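Local coordinates for protein amidase (Bacillus anthracis, PDB 5EWQ) that probably hydrolyses carboxylic acid amides to carboxylates and ammonia, at residues 86-92 and 162-167; 199-203 and 234-238; 464-468 and 489-495. The contacts are given in a common frame with arbitrary orientation. Residue numbers count along the deposited sequence, not the author numbering.

How the contacts relate
The three contacts follow one another along the chain, each closing before the next opens, so none nests or crosses. Contact 1 closes a loop from 86 to 167 by pairing edge strand 88-91 with strand 161-166. Contact 2 then joins the loop ahead of helix 206-213 to the region of helix 230-235, with helix 206-213 and strand 219-223 between. Contact 3 closes the loop that holds the hairpin 466-473/479-485, folding helix 491-503 onto its first strand. Contacts 1 and 3 lie on opposite sides of the chain's centre but reach the same mixed sheet, their centres about 27 Å apart. Contact 2 is about 18 Å from contact 1 and 20 Å from contact 3, centre to centre.

Contact 1. Residues 86-92 and 162-167; sequences NSVTEIN and VLGKAN
Lys165, Asn167 and Thr89 anchor an antiparallel ladder between strands 88-91 and 162-166, whose directions differ by 148° and whose axes approach to 4.4 Å. Val88-Ala166 and Ile91-Gly164 are non-hydrogen-bonded pairs, Glu90-Lys165 a hydrogen-bonded one. The register shifts by one between Val88 and Glu90, a classic beta bulge: Thr89 (phi/psi -92/-44) and Glu90 both face Lys165, whose O accepts Thr89 N (2.9 Å) and, weakly, Glu90 N (3.3 Å). Lys165 N donates to Glu90 O (2.8 Å), and its extended side chain (m, t, t, t) sends NZ to backbone carbonyls of Val125, Met131 and Pro132. Thr89 (chi1 p) packs CG2 on Asn167 CA (3.6 Å), while its OG1 bonds Asp123. At one end Asn167 N reaches Ser87 O (2.6 Å) and Asn167 ND2 Asn86 O (3.2 Å); at the other, Asn92 N meets Leu163 O (3.0 Å) and Asn92 ND2 Val162 O (3.1 Å). Strand 161-166 also pairs with strand 118-122, and helices 64-79 and 206-213 pack against this margin of the amidase sheet.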
loop_
_atom_site.group_PDB
_atom_site.type_symbol
_atom_site.label_atom_id
_atom_site.label_comp_id
_atom_site.label_asym_id
_atom_site.label_seq_id
_atom_site.Cartn_x
_atom_site.Cartn_y
_atom_site.Cartn_z
ATOM N N ASN A 86 -12.886 9.329 -4.260
ATOM C CA ASN A 86 -12.440 8.734 -5.517
ATOM C C ASN A 86 -11.157 7.930 -5.346
ATOM O O ASN A 86 -10.119 8.267 -5.919
ATOM C CB ASN A 86 -12.241 9.819 -6.580
ATOM C CG ASN A 86 -12.147 9.251 -7.985
ATOM O OD1 ASN A 86 -12.616 8.144 -8.251
ATOM N ND2 ASN A 86 -11.543 10.010 -8.892
ATOM N N SER A 87 -11.231 6.870 -4.548
ATOM C CA SER A 87 -10.061 6.055 -4.251
ATOM C C SER A 87 -10.225 4.624 -4.748
ATOM O O SER A 87 -9.316 3.804 -4.613
ATOM C CB SER A 87 -9.787 6.049 -2.748
ATOM O OG SER A 87 -10.858 5.450 -2.040
ATOM N N VAL A 88 -11.386 4.330 -5.323
ATOM C CA VAL A 88 -11.674 2.994 -5.828
ATOM C C VAL A 88 -11.792 2.993 -7.348
ATOM O O VAL A 88 -12.594 3.732 -7.917
ATOM C CB VAL A 88 -12.971 2.433 -5.220
ATOM C CG1 VAL A 88 -13.268 1.054 -5.783
ATOM C CG2 VAL A 88 -12.865 2.385 -3.705
ATOM N N THR A 89 -10.984 2.161 -8.001
ATOM C CA THR A 89 -11.018 2.051 -9.454
ATOM C C THR A 89 -11.975 0.959 -9.908
ATOM O O THR A 89 -12.743 1.148 -10.849
ATOM C CB THR A 89 -9.623 1.756 -10.039
ATOM O OG1 THR A 89 -9.050 0.627 -9.365
ATOM C CG2 THR A 89 -8.709 2.956 -9.878
ATOM N N GLU A 90 -11.927 -0.185 -9.236
ATOM C CA GLU A 90 -12.728 -1.328 -9.643
ATOM C C GLU A 90 -13.468 -1.962 -8.471
ATOM O O GLU A 90 -13.011 -1.908 -7.330
ATOM C CB GLU A 90 -11.843 -2.375 -10.322
ATOM C CG GLU A 90 -12.494 -3.050 -11.513
ATOM C CD GLU A 90 -12.602 -2.126 -12.711
ATOM O OE1 GLU A 90 -13.589 -2.247 -13.469
ATOM O OE2 GLU A 90 -11.699 -1.282 -12.895
ATOM N N ILE A 91 -14.618 -2.560 -8.765
ATOM C CA ILE A 91 -15.394 -3.289 -7.769
ATOM C C ILE A 91 -15.755 -4.669 -8.298
ATOM O O ILE A 91 -16.274 -4.798 -9.405
ATOM C CB ILE A 91 -16.684 -2.535 -7.382
ATOM C CG1 ILE A 91 -16.351 -1.302 -6.542
ATOM C CG2 ILE A 91 -17.629 -3.446 -6.612
ATOM C CD1 ILE A 91 -15.757 -1.627 -5.190
ATOM N N ASN A 92 -15.466 -5.699 -7.509
ATOM C CA ASN A 92 -15.826 -7.065 -7.864
ATOM C C ASN A 92 -17.341 -7.219 -7.950
ATOM O O ASN A 92 -18.041 -7.046 -6.953
ATOM C CB ASN A 92 -15.247 -8.051 -6.844
ATOM C CG ASN A 92 -15.295 -9.494 -7.321
ATOM O OD1 ASN A 92 -16.106 -9.860 -8.172
ATOM N ND2 ASN A 92 -14.421 -10.326 -6.765
ATOM N N VAL A 162 -11.008 -10.681 -3.051
ATOM C CA VAL A 162 -10.779 -9.315 -3.501
ATOM C C VAL A 162 -12.091 -8.546 -3.641
ATOM O O VAL A 162 -12.906 -8.841 -4.515
ATOM C CB VAL A 162 -10.026 -9.280 -4.842
ATOM C CG1 VAL A 162 -9.745 -7.842 -5.249
ATOM C CG2 VAL A 162 -8.733 -10.072 -4.743
ATOM N N LEU A 163 -12.284 -7.560 -2.771
ATOM C CA LEU A 163 -13.479 -6.725 -2.805
ATOM C C LEU A 163 -13.473 -5.812 -4.026
ATOM O O LEU A 163 -14.499 -5.627 -4.681
ATOM C CB LEU A 163 -13.586 -5.892 -1.527
ATOM C CG LEU A 163 -14.721 -4.868 -1.473
ATOM C CD1 LEU A 163 -16.075 -5.557 -1.545
ATOM C CD2 LEU A 163 -14.613 -4.012 -0.220
ATOM N N GLY A 164 -12.308 -5.246 -4.323
ATOM C CA GLY A 164 -12.158 -4.354 -5.458
ATOM C C GLY A 164 -10.727 -3.877 -5.618
ATOM O O GLY A 164 -9.807 -4.441 -5.026
ATOM N N LYS A 165 -10.535 -2.834 -6.417
ATOM C CA LYS A 165 -9.199 -2.297 -6.642
ATOM C C LYS A 165 -9.116 -0.813 -6.296
ATOM O O LYS A 165 -10.087 -0.072 -6.449
ATOM C CB LYS A 165 -8.766 -2.539 -8.088
ATOM C CG LYS A 165 -8.567 -4.012 -8.407
ATOM C CD LYS A 165 -8.030 -4.231 -9.809
ATOM C CE LYS A 165 -7.753 -5.708 -10.046
ATOM N NZ LYS A 165 -7.264 -5.984 -11.424
ATOM N N ALA A 166 -7.946 -0.393 -5.826
ATOM C CA ALA A 166 -7.761 0.958 -5.313
ATOM C C ALA A 166 -7.095 1.881 -6.323
ATOM O O ALA A 166 -6.307 1.441 -7.161
ATOM C CB ALA A 166 -6.951 0.919 -4.034
ATOM N N ASN A 167 -7.415 3.169 -6.231
ATOM C CA ASN A 167 -6.818 4.172 -7.101
ATOM C C ASN A 167 -5.345 4.362 -6.763
ATOM O O ASN A 167 -4.897 3.994 -5.677
ATOM C CB ASN A 167 -7.575 5.498 -6.990
ATOM C CG ASN A 167 -7.352 6.399 -8.190
ATOM O OD1 ASN A 167 -6.741 5.995 -9.177
ATOM N ND2 ASN A 167 -7.858 7.624 -8.112
#

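Contact 2. Residues 199-203 and 234-238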
loop_
_atom_site.group_PDB
_atom_site.type_symbol
_atom_site.label_atom_id
_atom_site.label_comp_id
_atom_site.label_asym_id
_atom_site.label_seq_id
_atom_site.Cartn_x
_atom_site.Cartn_y
_atom_site.Cartn_z
ATOM N N PHE A 199 -5.215 18.593 1.819
ATOM C CA PHE A 199 -4.098 17.691 2.074
ATOM C C PHE A 199 -3.869 16.754 0.895
ATOM O O PHE A 199 -4.811 16.155 0.378
ATOM C CB PHE A 199 -4.347 16.872 3.345
ATOM C CG PHE A 199 -4.574 17.705 4.574
ATOM C CD1 PHE A 199 -3.928 18.920 4.736
ATOM C CD2 PHE A 199 -5.439 17.273 5.566
ATOM C CE1 PHE A 199 -4.139 19.687 5.866
ATOM C CE2 PHE A 199 -5.652 18.035 6.699
ATOM C CZ PHE A 199 -5.002 19.245 6.849
ATOM N N ASP A 200 -2.615 16.629 0.472
ATOM C CA ASP A 200 -2.263 15.667 -0.564
ATOM C C ASP A 200 -2.469 14.249 -0.046
ATOM O O ASP A 200 -2.544 14.026 1.161
ATOM C CB ASP A 200 -0.815 15.861 -1.024
ATOM C CG ASP A 200 -0.715 16.646 -2.319
ATOM O OD1 ASP A 200 -0.844 16.030 -3.399
ATOM O OD2 ASP A 200 -0.506 17.876 -2.259
ATOM N N THR A 201 -2.569 13.295 -0.963
ATOM C CA THR A 201 -2.758 11.900 -0.589
ATOM C C THR A 201 -1.435 11.156 -0.545
ATOM O O THR A 201 -1.351 10.058 0.007
ATOM C CB THR A 201 -3.688 11.172 -1.572
ATOM O OG1 THR A 201 -3.118 11.214 -2.886
ATOM C CG2 THR A 201 -5.049 11.830 -1.600
ATOM N N SER A 202 -0.412 11.767 -1.139
ATOM C CA SER A 202 0.870 11.115 -1.402
ATOM C C SER A 202 0.661 9.912 -2.319
ATOM O O SER A 202 -0.458 9.637 -2.755
ATOM C CB SER A 202 1.561 10.694 -0.103
ATOM O OG SER A 202 2.778 10.023 -0.375
ATOM N N GLY A 203 1.738 9.199 -2.627
ATOM C CA GLY A 203 1.642 8.082 -3.546
ATOM C C GLY A 203 2.725 7.044 -3.359
ATOM O O GLY A 203 3.596 7.191 -2.501
ATOM N N ALA A 234 1.413 7.239 5.828
ATOM C CA ALA A 234 1.689 8.272 6.818
ATOM C C ALA A 234 0.854 9.519 6.555
ATOM O O ALA A 234 0.496 10.247 7.480
ATOM C CB ALA A 234 3.170 8.617 6.822
ATOM N N GLN A 235 0.545 9.756 5.285
ATOM C CA GLN A 235 -0.178 10.957 4.883
ATOM C C GLN A 235 -1.683 10.815 5.111
ATOM O O GLN A 235 -2.417 11.804 5.112
ATOM C CB GLN A 235 0.111 11.274 3.412
ATOM C CG GLN A 235 -0.333 12.655 2.959
ATOM C CD GLN A 235 0.404 13.777 3.668
ATOM O OE1 GLN A 235 1.491 13.580 4.212
ATOM N NE2 GLN A 235 -0.190 14.964 3.664
ATOM N N GLN A 236 -2.138 9.583 5.311
ATOM C CA GLN A 236 -3.557 9.326 5.525
ATOM C C GLN A 236 -3.795 8.565 6.827
ATOM O O GLN A 236 -4.847 7.953 7.016
ATOM C CB GLN A 236 -4.142 8.558 4.341
ATOM C CG GLN A 236 -3.949 9.264 3.006
ATOM C CD GLN A 236 -4.677 8.581 1.870
ATOM O OE1 GLN A 236 -5.734 7.986 2.067
ATOM N NE2 GLN A 236 -4.113 8.663 0.670
ATOM N N SER A 237 -2.801 8.606 7.710
ATOM C CA SER A 237 -2.906 8.064 9.064
ATOM C C SER A 237 -3.322 6.593 9.110
ATOM O O SER A 237 -4.272 6.234 9.804
ATOM C CB SER A 237 -3.892 8.901 9.884
ATOM O OG SER A 237 -3.893 8.506 11.245
ATOM N N VAL A 238 -2.611 5.748 8.370
ATOM C CA VAL A 238 -2.845 4.306 8.418
ATOM C C VAL A 238 -1.521 3.551 8.464
ATOM O O VAL A 238 -0.456 4.136 8.270
ATOM C CB VAL A 238 -3.671 3.811 7.208
ATOM C CG1 VAL A 238 -5.105 4.307 7.294
ATOM C CG2 VAL A 238 -3.024 4.240 5.905
#
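This is a small loop-to-helix contact, partly buried, 217 Å² in all, between the irregular segment 199-203 ahead of helix 206-213 and the chain running from helix 230-235 toward strand 239-242. Its one cross-segment hydrogen bond is Gln236 NE2 to Thr201 O, 3.2 Å and almost linear (171°); an extended side chain (m, t) brings the amide there, while Gln236 OE1 bonds Thr210 of helix 206-213. Gln235 contributes the most surface: its CG lies 3.2 Å from Asp200 O and its CB 3.8 Å from Ser202 CB, so its aliphatic part lies along the loop, and its NE2 goes to Glu478. Asn192 ND2 ties the two backbones further, bonding both Asp200 O and Gln235 O. The loop is also braced internally: Thr201 OG1 donates to Ser202 O at 3.1 Å, with Ser202 at a positive phi (61°). Ser202 and Gly203 begin the Gly/Ser-rich sequence that is the hallmark of amidase signature enzymes, and here its entry is held against helix 230-235.

Contact 3. Residues 464-468 and 489-495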
loop_
_atom_site.group_PDB
_atom_site.type_symbol
_atom_site.label_atom_id
_atom_site.label_comp_id
_atom_site.label_asym_id
_atom_site.label_seq_id
_atom_site.Cartn_x
_atom_site.Cartn_y
_atom_site.Cartn_z
ATOM N N TYR A 464 15.689 -3.491 2.976
ATOM C CA TYR A 464 15.278 -3.564 4.374
ATOM C C TYR A 464 13.803 -3.206 4.530
ATOM O O TYR A 464 13.290 -2.347 3.812
ATOM C CB TYR A 464 16.147 -2.642 5.234
ATOM C CG TYR A 464 17.503 -3.224 5.567
ATOM C CD1 TYR A 464 18.433 -3.483 4.572
ATOM C CD2 TYR A 464 17.853 -3.509 6.880
ATOM C CE1 TYR A 464 19.673 -4.015 4.872
ATOM C CE2 TYR A 464 19.089 -4.039 7.192
ATOM C CZ TYR A 464 19.995 -4.289 6.183
ATOM O OH TYR A 464 21.226 -4.818 6.488
ATOM N N PRO A 465 13.115 -3.871 5.470
ATOM C CA PRO A 465 11.678 -3.663 5.678
ATOM C C PRO A 465 11.343 -2.304 6.293
ATOM O O PRO A 465 12.143 -1.746 7.043
ATOM C CB PRO A 465 11.296 -4.797 6.632
ATOM C CG PRO A 465 12.549 -5.095 7.372
ATOM C CD PRO A 465 13.655 -4.901 6.375
ATOM N N GLU A 466 10.161 -1.789 5.968
ATOM C CA GLU A 466 9.700 -0.505 6.483
ATOM C C GLU A 466 8.284 -0.628 7.029
ATOM O O GLU A 466 7.431 -1.261 6.410
ATOM C CB GLU A 466 9.741 0.562 5.388
ATOM C CG GLU A 466 11.094 0.738 4.726
ATOM C CD GLU A 466 10.992 1.492 3.416
ATOM O OE1 GLU A 466 9.855 1.773 2.982
ATOM O OE2 GLU A 466 12.045 1.799 2.820
ATOM N N LEU A 467 8.030 -0.020 8.184
ATOM C CA LEU A 467 6.705 -0.076 8.791
ATOM C C LEU A 467 6.209 1.308 9.205
ATOM O O LEU A 467 6.799 1.955 10.070
ATOM C CB LEU A 467 6.711 -1.010 10.003
ATOM C CG LEU A 467 5.359 -1.214 10.690
ATOM C CD1 LEU A 467 4.355 -1.821 9.724
ATOM C CD2 LEU A 467 5.507 -2.080 11.930
ATOM N N ALA A 468 5.118 1.748 8.587
ATOM C CA ALA A 468 4.540 3.055 8.882
ATOM C C ALA A 468 3.443 2.955 9.937
ATOM O O ALA A 468 2.530 2.141 9.821
ATOM C CB ALA A 468 3.994 3.685 7.613
ATOM N N PHE A 489 15.033 -9.075 6.624
ATOM C CA PHE A 489 14.177 -10.224 6.918
ATOM C C PHE A 489 13.642 -10.187 8.347
ATOM O O PHE A 489 13.343 -11.226 8.933
ATOM C CB PHE A 489 14.931 -11.537 6.678
ATOM C CG PHE A 489 15.506 -11.664 5.296
ATOM C CD1 PHE A 489 14.748 -12.186 4.260
ATOM C CD2 PHE A 489 16.807 -11.267 5.032
ATOM C CE1 PHE A 489 15.275 -12.305 2.987
ATOM C CE2 PHE A 489 17.340 -11.384 3.762
ATOM C CZ PHE A 489 16.573 -11.904 2.739
ATOM N N GLY A 490 13.515 -8.984 8.899
ATOM C CA GLY A 490 13.080 -8.821 10.274
ATOM C C GLY A 490 11.692 -8.225 10.403
ATOM O O GLY A 490 11.469 -7.325 11.212
ATOM N N GLU A 491 10.756 -8.729 9.606
ATOM C CA GLU A 491 9.371 -8.276 9.674
ATOM C C GLU A 491 8.735 -8.658 11.005
ATOM O O GLU A 491 7.842 -7.967 11.497
ATOM C CB GLU A 491 8.552 -8.859 8.518
ATOM C CG GLU A 491 8.779 -8.183 7.173
ATOM C CD GLU A 491 10.050 -8.639 6.479
ATOM O OE1 GLU A 491 10.854 -9.364 7.103
ATOM O OE2 GLU A 491 10.241 -8.275 5.300
ATOM N N LYS A 492 9.201 -9.761 11.581
ATOM C CA LYS A 492 8.686 -10.240 12.858
ATOM C C LYS A 492 8.985 -9.254 13.981
ATOM O O LYS A 492 8.142 -9.007 14.844
ATOM C CB LYS A 492 9.277 -11.612 13.195
ATOM N N GLU A 493 10.187 -8.688 13.963
ATOM C CA GLU A 493 10.596 -7.736 14.987
ATOM C C GLU A 493 9.984 -6.362 14.732
ATOM O O GLU A 493 9.687 -5.623 15.670
ATOM C CB GLU A 493 12.121 -7.635 15.051
ATOM C CG GLU A 493 12.639 -6.839 16.238
ATOM C CD GLU A 493 14.153 -6.803 16.304
ATOM O OE1 GLU A 493 14.695 -6.380 17.346
ATOM O OE2 GLU A 493 14.801 -7.198 15.311
ATOM N N LEU A 494 9.795 -6.026 13.459
ATOM C CA LEU A 494 9.206 -4.744 13.087
ATOM C C LEU A 494 7.765 -4.625 13.569
ATOM O O LEU A 494 7.384 -3.613 14.157
ATOM C CB LEU A 494 9.262 -4.539 11.573
ATOM C CG LEU A 494 10.306 -3.540 11.073
ATOM C CD1 LEU A 494 10.029 -3.155 9.629
ATOM C CD2 LEU A 494 10.343 -2.306 11.963
ATOM N N PHE A 495 6.969 -5.658 13.312
ATOM C CA PHE A 495 5.578 -5.675 13.750
ATOM C C PHE A 495 5.478 -5.595 15.268
ATOM O O PHE A 495 4.615 -4.903 15.804
ATOM C CB PHE A 495 4.863 -6.930 13.245
ATOM C CG PHE A 495 4.316 -6.797 11.852
ATOM C CD1 PHE A 495 3.281 -5.917 11.584
ATOM C CD2 PHE A 495 4.826 -7.559 10.814
ATOM C CE1 PHE A 495 2.771 -5.792 10.307
ATOM C CE2 PHE A 495 4.319 -7.439 9.536
ATOM C CZ PHE A 495 3.289 -6.554 9.283
#
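Strand 466-468 and helix 491-495 run in nearly the same direction, 21° apart, with their axes 9.1 Å from each other, as helix-on-sheet layers do. Hairpin strands 466-473 and 479-485 are followed by helix 491-503, a beta-beta-alpha unit in the alpha/beta fold of the amidase: the chain goes up, returns, and then the helix covers the first strand. Gly490 occupies the N-cap position, and its O accepts Leu494 N at 3.1 Å; Phe495 N to Glu491 O, also 3.1 Å, carries the helix on.

No hydrogen bond links the two segments; the interface, 315 Å² in all, is mainly apolar side chains. Pro465, just ahead of the strand, and Leu467 within it both direct their CA-to-CB bonds at the helix, and Leu494 answers from it: Leu494 CD1 lies 3.6 Å from Pro465 CB and 4.0 Å from Leu467 CB, filling the space between them. Glu466, between those two, points away, toward helix 230-235 on the other side of the sheet, where Ala468 also packs. Phe495 lies beside Leu467, CE1 4.3 Å from Leu467 CD1, and packs on Val270, Ala273 and Ala274 of helix 270-280. Near the N terminus of the helix Glu491 OE2 bonds the backbone N of Ser244 and approaches Pro465 CB to 3.9 Å. The tightest approach is that of Leu467 CD2 to the carbonyl O of Leu494, 3.3 Å.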